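Aromatic-amino-acid transaminase TyrB (Burkholderia cenocepacia K56-2Valvano, PDB 4WD2) probably catalyses pyridoxal-phosphate-dependent transfer of amino groups between aromatic amino acids and 2-oxo acids. Local coordinates at residues 119-122 with 123-127; 387-390 with 391-394; 135-138 with 139-143; 270-273 with 274-277. All blocks are in the same frame, centred on the assembly; numbering follows the deposited sequence. Where two conformers were deposited one is given.

Interaction 1: 119-122 with 123-127; sequences ADFL and KRYFP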
loop_
_atom_site.group_PDB
_atom_site.type_symbol
_atom_site.label_atom_id
_atom_site.label_comp_id
_atom_site.label_asym_id
_atom_site.label_seq_id
_atom_site.Cartn_x
_atom_site.Cartn_y
_atom_site.Cartn_z
ATOM N N ALA A 119 1.962 9.173 -10.111
ATOM C CA ALA A 119 3.148 9.010 -10.957
ATOM C C ALA A 119 3.008 7.862 -11.960
ATOM O O ALA A 119 3.396 7.999 -13.127
ATOM C CB ALA A 119 4.401 8.792 -10.091
ATOM N N ASP A 120 2.477 6.730 -11.508
ATOM C CA ASP A 120 2.327 5.563 -12.378
ATOM C C ASP A 120 1.299 5.821 -13.497
ATOM O O ASP A 120 1.498 5.414 -14.643
ATOM C CB ASP A 120 1.927 4.325 -11.557
ATOM C CG ASP A 120 3.108 3.703 -10.797
ATOM O OD1 ASP A 120 4.267 4.109 -11.029
ATOM O OD2 ASP A 120 2.876 2.788 -9.979
ATOM N N PHE A 121 0.197 6.478 -13.151
ATOM C CA PHE A 121 -0.801 6.914 -14.132
ATOM C C PHE A 121 -0.187 7.894 -15.138
ATOM O O PHE A 121 -0.365 7.746 -16.344
ATOM C CB PHE A 121 -2.008 7.556 -13.414
ATOM C CG PHE A 121 -2.904 8.390 -14.312
ATOM C CD1 PHE A 121 -3.788 7.787 -15.197
ATOM C CD2 PHE A 121 -2.878 9.774 -14.245
ATOM C CE1 PHE A 121 -4.613 8.552 -16.015
ATOM C CE2 PHE A 121 -3.702 10.543 -15.060
ATOM C CZ PHE A 121 -4.571 9.931 -15.941
ATOM N N LEU A 122 0.540 8.889 -14.638
ATOM C CA LEU A 122 1.156 9.891 -15.500
ATOM C C LEU A 122 2.217 9.311 -16.436
ATOM O O LEU A 122 2.305 9.713 -17.593
ATOM C CB LEU A 122 1.773 11.009 -14.660
ATOM C CG LEU A 122 0.823 11.986 -13.963
ATOM C CD1 LEU A 122 1.605 12.935 -13.076
ATOM C CD2 LEU A 122 -0.012 12.765 -14.979
ATOM N N LYS A 123 3.020 8.375 -15.945
ATOM C CA LYS A 123 4.060 7.748 -16.771
ATOM C C LYS A 123 3.447 6.996 -17.938
ATOM O O LYS A 123 3.993 6.973 -19.043
ATOM C CB LYS A 123 4.925 6.803 -15.933
ATOM C CG LYS A 123 6.028 6.101 -16.715
ATOM C CD LYS A 123 6.986 7.119 -17.338
ATOM C CE LYS A 123 8.020 6.437 -18.226
ATOM N NZ LYS A 123 9.028 7.416 -18.726
ATOM N N ARG A 124 2.292 6.395 -17.685
ATOM C CA ARG A 124 1.632 5.564 -18.673
ATOM C C ARG A 124 1.019 6.413 -19.778
ATOM O O ARG A 124 1.028 6.016 -20.947
ATOM C CB ARG A 124 0.566 4.692 -18.002
ATOM C CG ARG A 124 -0.125 3.754 -18.948
ATOM C CD ARG A 124 -0.586 2.485 -18.258
ATOM N NE ARG A 124 -1.356 1.672 -19.189
ATOM C CZ ARG A 124 -2.677 1.721 -19.287
ATOM N NH1 ARG A 124 -3.364 2.520 -18.485
ATOM N NH2 ARG A 124 -3.310 0.960 -20.166
ATOM N N TYR A 125 0.522 7.594 -19.415
ATOM C CA TYR A 125 -0.178 8.441 -20.377
ATOM C C TYR A 125 0.602 9.673 -20.806
ATOM O O TYR A 125 0.263 10.301 -21.803
ATOM C CB TYR A 125 -1.543 8.837 -19.815
ATOM C CG TYR A 125 -2.487 7.658 -19.829
ATOM C CD1 TYR A 125 -3.011 7.185 -21.028
ATOM C CD2 TYR A 125 -2.819 6.988 -18.658
ATOM C CE1 TYR A 125 -3.856 6.098 -21.061
ATOM C CE2 TYR A 125 -3.669 5.892 -18.681
ATOM C CZ TYR A 125 -4.184 5.453 -19.886
ATOM O OH TYR A 125 -5.025 4.361 -19.919
ATOM N N PHE A 126 1.657 10.005 -20.074
ATOM C CA PHE A 126 2.542 11.101 -20.463
ATOM C C PHE A 126 4.018 10.697 -20.345
ATOM O O PHE A 126 4.781 11.331 -19.617
ATOM C CB PHE A 126 2.253 12.337 -19.605
ATOM C CG PHE A 126 0.821 12.809 -19.680
ATOM C CD1 PHE A 126 0.443 13.764 -20.610
ATOM C CD2 PHE A 126 -0.148 12.283 -18.833
ATOM C CE1 PHE A 126 -0.878 14.199 -20.691
ATOM C CE2 PHE A 126 -1.467 12.707 -18.904
ATOM C CZ PHE A 126 -1.833 13.670 -19.828
ATOM N N PRO A 127 4.429 9.653 -21.086
ATOM C CA PRO A 127 5.743 9.022 -20.891
ATOM C C PRO A 127 6.935 9.925 -21.203
ATOM O O PRO A 127 8.028 9.699 -20.676
ATOM C CB PRO A 127 5.704 7.836 -21.862
ATOM C CG PRO A 127 4.764 8.274 -22.939
ATOM C CD PRO A 127 3.704 9.064 -22.228
#
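F121 and Y125, one helical turn apart, lay their rings obliquely against each other, with F121 CE1 3.6 Å from Y125 CD2 and the planes inclined at 51°. Different first torsions bring this about. F121 swings CG away from its backbone N (chi1 163°), which carries the ring along the helix toward its C-terminal end, whereas Y125 keeps CG beside its own N, and the two side chains meet at roughly a right angle. Y125 OH bonds D14 of the second subunit. A second pair follows a residue later: L122 touches the F126 ring through CD2, 3.9 Å from F126 CD2, while L122 O lies in the plane of that ring at its edge. The same carbonyl accepts from F126 N at 2.6 Å. The bend at chi2 (60°) turns the K123 chain toward P127, and NZ donates to P127 O at 3.2 Å, in the carbonyl plane and on a lone pair; G149 O and the F150 ring also engage this ammonium. F126 leaves helical angles first: this closing turn of helix 110-125 sets F121 and Y125 against helix 273-288 and I13 of the second subunit, L122 and F126 against L215 of strand 215-220.

Interaction 2: 387-390 with 391-394; sequences GLND and SNVG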
loop_
_atom_site.group_PDB
_atom_site.type_symbol
_atom_site.label_atom_id
_atom_site.label_comp_id
_atom_site.label_asym_id
_atom_site.label_seq_id
_atom_site.Cartn_x
_atom_site.Cartn_y
_atom_site.Cartn_z
ATOM N N GLY A 387 8.856 20.169 17.311
ATOM C CA GLY A 387 9.648 19.560 18.370
ATOM C C GLY A 387 9.897 20.491 19.544
ATOM O O GLY A 387 10.410 20.077 20.590
ATOM N N LEU A 388 9.527 21.758 19.364
ATOM C CA LEU A 388 9.647 22.773 20.403
ATOM C C LEU A 388 8.447 22.777 21.346
ATOM O O LEU A 388 7.305 22.667 20.914
ATOM C CB LEU A 388 9.800 24.160 19.771
ATOM C CG LEU A 388 11.058 24.409 18.938
ATOM C CD1 LEU A 388 10.932 25.706 18.159
ATOM C CD2 LEU A 388 12.272 24.454 19.845
ATOM N N ASN A 389 8.719 22.916 22.637
ATOM C CA ASN A 389 7.671 23.096 23.629
ATOM C C ASN A 389 8.212 23.973 24.745
ATOM O O ASN A 389 9.352 24.429 24.671
ATOM C CB ASN A 389 7.179 21.748 24.165
ATOM C CG ASN A 389 8.318 20.838 24.592
ATOM O OD1 ASN A 389 9.088 21.180 25.483
ATOM N ND2 ASN A 389 8.426 19.674 23.961
ATOM N N ASP A 390 7.411 24.215 25.778
ATOM C CA ASP A 390 7.848 25.093 26.859
ATOM C C ASP A 390 9.066 24.536 27.587
ATOM O O ASP A 390 9.830 25.288 28.182
ATOM C CB ASP A 390 6.711 25.334 27.852
ATOM C CG ASP A 390 5.701 26.335 27.342
ATOM O OD1 ASP A 390 6.090 27.227 26.558
ATOM O OD2 ASP A 390 4.520 26.228 27.721
ATOM N N SER A 391 9.254 23.221 27.531
ATOM C CA SER A 391 10.374 22.604 28.233
ATOM C C SER A 391 11.715 22.893 27.554
ATOM O O SER A 391 12.755 22.834 28.209
ATOM C CB SER A 391 10.182 21.090 28.346
ATOM O OG SER A 391 10.623 20.436 27.163
ATOM N N ASN A 392 11.707 23.211 26.259
ATOM C CA ASN A 392 12.978 23.344 25.545
ATOM C C ASN A 392 13.178 24.584 24.662
ATOM O O ASN A 392 14.287 24.812 24.174
ATOM C CB ASN A 392 13.210 22.092 24.685
ATOM C CG ASN A 392 12.153 21.908 23.601
ATOM O OD1 ASN A 392 11.579 22.875 23.089
ATOM N ND2 ASN A 392 11.897 20.654 23.244
ATOM N N VAL A 393 12.133 25.376 24.438
ATOM C CA VAL A 393 12.243 26.471 23.474
ATOM C C VAL A 393 13.251 27.534 23.941
ATOM O O VAL A 393 13.954 28.124 23.124
ATOM C CB VAL A 393 10.858 27.121 23.179
ATOM C CG1 VAL A 393 10.290 27.812 24.408
ATOM C CG2 VAL A 393 10.951 28.085 21.993
ATOM N N GLY A 394 13.350 27.752 25.248
ATOM C CA GLY A 394 14.352 28.657 25.776
ATOM C C GLY A 394 15.757 28.121 25.559
ATOM O O GLY A 394 16.657 28.865 25.169
HETATM O O HOH W 1 11.535 27.114 27.664
#
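S391 meets N389 first, its backbone N donating weakly to N389 OD1 over 2.9 Å, an Asx turn. S391 OG is modelled very close to the same OD1, and the separation is too short to be trusted in detail; the hydroxyl also bonds a glycerol, probably from the crystallisation liquor. N392 comes next and reaches backward with both ends of its amide. Its ND2 donates to G387 O at 3.1 Å, in the plane of that carbonyl, while its OD1 takes the N-H of N389 at 2.9 Å in a nearly straight bond (167°), the donor standing above the carbonyl plane. CG of N392 sits between its own N and carbonyl carbon (chi1 63°), which folds the amide back over the loop, where it stacks on the N389 amide with the planes 23° apart. N392 N also bonds N389 O, closing a type I turn. V393 N then becomes the second donor to N389 O, at 2.9 Å and almost in line with the C=O bond, and CD2 of L388 packs loosely near V393 CG2. Finally G394 N holds a water that in turn donates to D390 O. OD1 of D390 forms a salt bridge with R328. N392 is the N-cap residue by position but makes no capping bond; its amide instead fastens the preceding loop, and the whole forms the entry to the C-terminal helix 393-405.

Interaction 3: 135-138 with 139-143; sequences DPSW and ENHRF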
loop_
_atom_site.group_PDB
_atom_site.type_symbol
_atom_site.label_atom_id
_atom_site.label_comp_id
_atom_site.label_asym_id
_atom_site.label_seq_id
_atom_site.Cartn_x
_atom_site.Cartn_y
_atom_site.Cartn_z
ATOM N N ASP A 135 13.661 23.496 -5.379
ATOM C CA ASP A 135 14.989 23.404 -4.793
ATOM C C ASP A 135 15.002 24.093 -3.435
ATOM O O ASP A 135 15.013 25.319 -3.376
ATOM C CB ASP A 135 16.032 24.041 -5.718
ATOM C CG ASP A 135 17.386 24.196 -5.050
ATOM O OD1 ASP A 135 17.783 23.287 -4.298
ATOM O OD2 ASP A 135 18.051 25.230 -5.279
ATOM N N PRO A 136 14.984 23.316 -2.335
ATOM C CA PRO A 136 14.918 21.856 -2.224
ATOM C C PRO A 136 13.477 21.359 -2.103
ATOM O O PRO A 136 12.548 22.161 -2.170
ATOM C CB PRO A 136 15.689 21.586 -0.933
ATOM C CG PRO A 136 15.295 22.742 -0.071
ATOM C CD PRO A 136 15.144 23.939 -1.008
ATOM N N SER A 137 13.294 20.055 -1.917
ATOM C CA SER A 137 11.953 19.511 -1.737
ATOM C C SER A 137 11.978 18.308 -0.798
ATOM O O SER A 137 13.038 17.920 -0.319
ATOM C CB SER A 137 11.343 19.124 -3.085
ATOM O OG SER A 137 9.964 18.824 -2.958
ATOM N N TRP A 138 10.806 17.740 -0.534
ATOM C CA TRP A 138 10.676 16.536 0.286
ATOM C C TRP A 138 11.626 15.454 -0.214
ATOM O O TRP A 138 11.702 15.189 -1.415
ATOM C CB TRP A 138 9.233 16.017 0.273
ATOM C CG TRP A 138 9.000 14.836 1.173
ATOM C CD1 TRP A 138 9.384 14.714 2.475
ATOM C CD2 TRP A 138 8.313 13.620 0.847
ATOM N NE1 TRP A 138 8.992 13.499 2.978
ATOM C CE2 TRP A 138 8.331 12.807 1.998
ATOM C CE3 TRP A 138 7.688 13.137 -0.305
ATOM C CZ2 TRP A 138 7.746 11.537 2.032
ATOM C CZ3 TRP A 138 7.109 11.872 -0.271
ATOM C CH2 TRP A 138 7.141 11.093 0.890
ATOM N N GLU A 139 12.339 14.834 0.720
ATOM C CA GLU A 139 13.400 13.879 0.414
ATOM C C GLU A 139 12.981 12.691 -0.466
ATOM O O GLU A 139 13.827 12.060 -1.095
ATOM C CB GLU A 139 14.007 13.345 1.721
ATOM C CG GLU A 139 13.015 12.647 2.663
ATOM C CD GLU A 139 12.375 13.590 3.677
ATOM O OE1 GLU A 139 12.552 14.822 3.551
ATOM O OE2 GLU A 139 11.694 13.093 4.601
ATOM N N ASN A 140 11.690 12.384 -0.531
ATOM C CA ASN A 140 11.264 11.214 -1.289
ATOM C C ASN A 140 10.586 11.531 -2.624
ATOM O O ASN A 140 10.186 10.622 -3.348
ATOM C CB ASN A 140 10.347 10.357 -0.419
ATOM C CG ASN A 140 11.082 9.761 0.778
ATOM O OD1 ASN A 140 12.220 9.305 0.660
ATOM N ND2 ASN A 140 10.437 9.777 1.938
ATOM N N HIS A 141 10.482 12.814 -2.954
ATOM C CA HIS A 141 9.906 13.238 -4.230
ATOM C C HIS A 141 10.718 12.726 -5.414
ATOM O O HIS A 141 10.168 12.130 -6.342
ATOM C CB HIS A 141 9.810 14.763 -4.298
ATOM C CG HIS A 141 8.548 15.324 -3.714
ATOM N ND1 HIS A 141 8.460 16.615 -3.248
ATOM C CD2 HIS A 141 7.322 14.773 -3.544
ATOM C CE1 HIS A 141 7.232 16.838 -2.804
ATOM N NE2 HIS A 141 6.525 15.736 -2.969
ATOM N N ARG A 142 12.028 12.957 -5.383
ATOM C CA ARG A 142 12.886 12.512 -6.474
ATOM C C ARG A 142 12.870 10.999 -6.582
ATOM O O ARG A 142 12.787 10.447 -7.682
ATOM C CB ARG A 142 14.323 12.995 -6.288
ATOM C CG ARG A 142 15.256 12.506 -7.399
ATOM C CD ARG A 142 16.629 13.143 -7.316
ATOM N NE ARG A 142 16.599 14.578 -7.598
ATOM C CZ ARG A 142 16.658 15.102 -8.819
ATOM N NH1 ARG A 142 16.748 14.311 -9.881
ATOM N NH2 ARG A 142 16.628 16.419 -8.978
ATOM N N PHE A 143 12.936 10.335 -5.432
ATOM C CA PHE A 143 13.001 8.884 -5.391
ATOM C C PHE A 143 11.760 8.247 -6.017
ATOM O O PHE A 143 11.872 7.388 -6.893
ATOM C CB PHE A 143 13.180 8.399 -3.948
ATOM C CG PHE A 143 13.613 6.958 -3.835
ATOM C CD1 PHE A 143 12.691 5.960 -3.563
ATOM C CD2 PHE A 143 14.945 6.602 -3.997
ATOM C CE1 PHE A 143 13.087 4.640 -3.453
ATOM C CE2 PHE A 143 15.347 5.276 -3.887
ATOM C CZ PHE A 143 14.415 4.297 -3.618
HETATM O O HOH W 2 13.175 14.963 -3.624
#
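W138 carries its indole over N140 and presents an edge to H141. The six-membered ring receives N140 CB over one face, 3.5 Å from the centroid and close to the normal, a CH-pi contact, while the N140 amide stands almost upright on the indole plane. OD1 of that amide is held by R288 of the second subunit. H141 sits differently: its plane is turned 85° from the indole in an edge-to-face pair, with W138 CE3 3.6 Å from H141 CD2. W138 CB meanwhile lies over the imidazole face. This is the loop that joins strand 131-135 to helix 141-147 in the large domain of a fold type I enzyme; in the aspartate and aromatic aminotransferases of this family a tryptophan here stacks on the pyridoxal ring, and W138 probably does the same for the cofactor carried by K254. The imidazole is fixed at both nitrogens. ND1 shares a hydrogen bond of 2.7 Å with S137 OG, which comes in near the ring plane, and NE2 bonds D219, consistent with a second-shell role behind the aspartate that in relatives pairs with the pyridine nitrogen. S137 OG has H186 as another partner. H141 N donates to W138 O at 3.1 Å, from well above the carbonyl plane, and a water accepts from R142 N at 2.9 Å while donating to W138 O at 2.7 Å.

Interaction 4: 270-273 with 274-277; sequences CEDA and AAAE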
loop_
_atom_site.group_PDB
_atom_site.type_symbol
_atom_site.label_atom_id
_atom_site.label_comp_id
_atom_site.label_asym_id
_atom_site.label_seq_id
_atom_site.Cartn_x
_atom_site.Cartn_y
_atom_site.Cartn_z
ATOM N N CYS A 270 -10.333 17.231 -13.806
ATOM C CA CYS A 270 -10.359 16.988 -15.251
ATOM C C CYS A 270 -11.283 17.955 -15.989
ATOM O O CYS A 270 -12.042 18.695 -15.364
ATOM C CB CYS A 270 -10.787 15.545 -15.532
ATOM S SG CYS A 270 -9.821 14.312 -14.632
ATOM N N GLU A 271 -11.224 17.939 -17.321
ATOM C CA GLU A 271 -11.941 18.926 -18.126
ATOM C C GLU A 271 -13.465 18.758 -18.074
ATOM O O GLU A 271 -14.198 19.738 -18.221
ATOM C CB GLU A 271 -11.451 18.892 -19.582
ATOM C CG GLU A 271 -11.467 17.520 -20.246
ATOM C CD GLU A 271 -10.136 16.780 -20.143
ATOM O OE1 GLU A 271 -9.485 16.834 -19.074
ATOM O OE2 GLU A 271 -9.743 16.140 -21.142
ATOM N N ASP A 272 -13.945 17.532 -17.876
ATOM C CA ASP A 272 -15.374 17.307 -17.626
ATOM C C ASP A 272 -15.606 16.002 -16.867
ATOM O O ASP A 272 -14.659 15.267 -16.581
ATOM C CB ASP A 272 -16.185 17.322 -18.937
ATOM C CG ASP A 272 -15.726 16.279 -19.944
ATOM O OD1 ASP A 272 -15.082 15.284 -19.554
ATOM O OD2 ASP A 272 -16.034 16.451 -21.143
ATOM N N ALA A 273 -16.862 15.715 -16.538
ATOM C CA ALA A 273 -17.179 14.538 -15.732
ATOM C C ALA A 273 -16.836 13.242 -16.462
ATOM O O ALA A 273 -16.425 12.264 -15.840
ATOM C CB ALA A 273 -18.636 14.547 -15.336
ATOM N N ALA A 274 -17.011 13.239 -17.781
ATOM C CA ALA A 274 -16.698 12.072 -18.591
ATOM C C ALA A 274 -15.215 11.744 -18.458
ATOM O O ALA A 274 -14.846 10.604 -18.182
ATOM C CB ALA A 274 -17.073 12.311 -20.045
ATOM N N ALA A 275 -14.375 12.760 -18.629
ATOM C CA ALA A 275 -12.933 12.603 -18.477
ATOM C C ALA A 275 -12.552 12.138 -17.069
ATOM O O ALA A 275 -11.686 11.270 -16.909
ATOM C CB ALA A 275 -12.218 13.916 -18.817
ATOM N N ALA A 276 -13.193 12.714 -16.053
ATOM C CA ALA A 276 -12.910 12.358 -14.664
ATOM C C ALA A 276 -13.164 10.877 -14.396
ATOM O O ALA A 276 -12.429 10.237 -13.640
ATOM C CB ALA A 276 -13.744 13.210 -13.720
ATOM N N GLU A 277 -14.206 10.334 -15.020
ATOM C CA GLU A 277 -14.549 8.931 -14.837
ATOM C C GLU A 277 -13.552 8.006 -15.560
ATOM O O GLU A 277 -13.220 6.934 -15.065
ATOM C CB GLU A 277 -15.995 8.696 -15.291
ATOM C CG GLU A 277 -17.014 9.003 -14.172
ATOM C CD GLU A 277 -18.298 9.685 -14.643
ATOM O OE1 GLU A 277 -18.588 10.789 -14.134
ATOM O OE2 GLU A 277 -19.036 9.113 -15.481
#
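D272 and A276 share a backbone hydrogen bond, A276 N to D272 O at 3.0 Å, that opens the helix. D272 itself is extended, and from A273 onward the chain adopts helical angles. E277 N to A273 O repeats the i to i+4 pattern at 3.1 Å. The two segments therefore form one path, a loop that straightens at D272 and then winds.

The side chain of D272 completes the first turn. Its CG lies between the backbone N and the carbonyl carbon (chi1 58°), which directs OD1 forward over the first turn to the N-H of A275. That bond is 2.8 Å long and nearly straight at 167°, with the donor meeting OD1 almost in line with the C-O bond. A carboxylate at this end of a helix would probably be stabilised by the helix dipole. OD1 also touches A275 CB at 3.3 Å. E271, whose chain is bent at chi2, brings its carboxylate alongside that methyl, with CD 3.8 Å from A275 CB; its OE2 receives a weak bond from F10 N of the second subunit. C270 packs against the alanine face of the turn: its SG stays on the side of its own N and rests 3.7 Å from A276 CA, while C270 CB approaches A275 CB at 3.9 Å. With its aspartate taking an N-H three residues ahead, this is a classical helix N-cap, here at the start of helix 273-288 after strand 264-269.

All four contacts are local and partly buried, yet they mark different moments of helix building. Interaction 1 closes a helix, whereas interactions 2, 3 and 4 lie where loops enter one. Interaction 3, about 11 Å from the chain's centre, buries W138 and H141 and combines aromatic and imidazole chemistry next to the probable cofactor site. The others lie 22 to 26 Å from that centre and each carry exposed residues. Interactions 1 and 4 are about 17 Å apart between centres, and F121 packs on helix 273-288, which interaction 4 begins; both touch the second subunit, as does interaction 3. Interaction 2, untouched by that subunit, relies on amide hydrogen bonding, where interaction 4 uses a carboxylate cap.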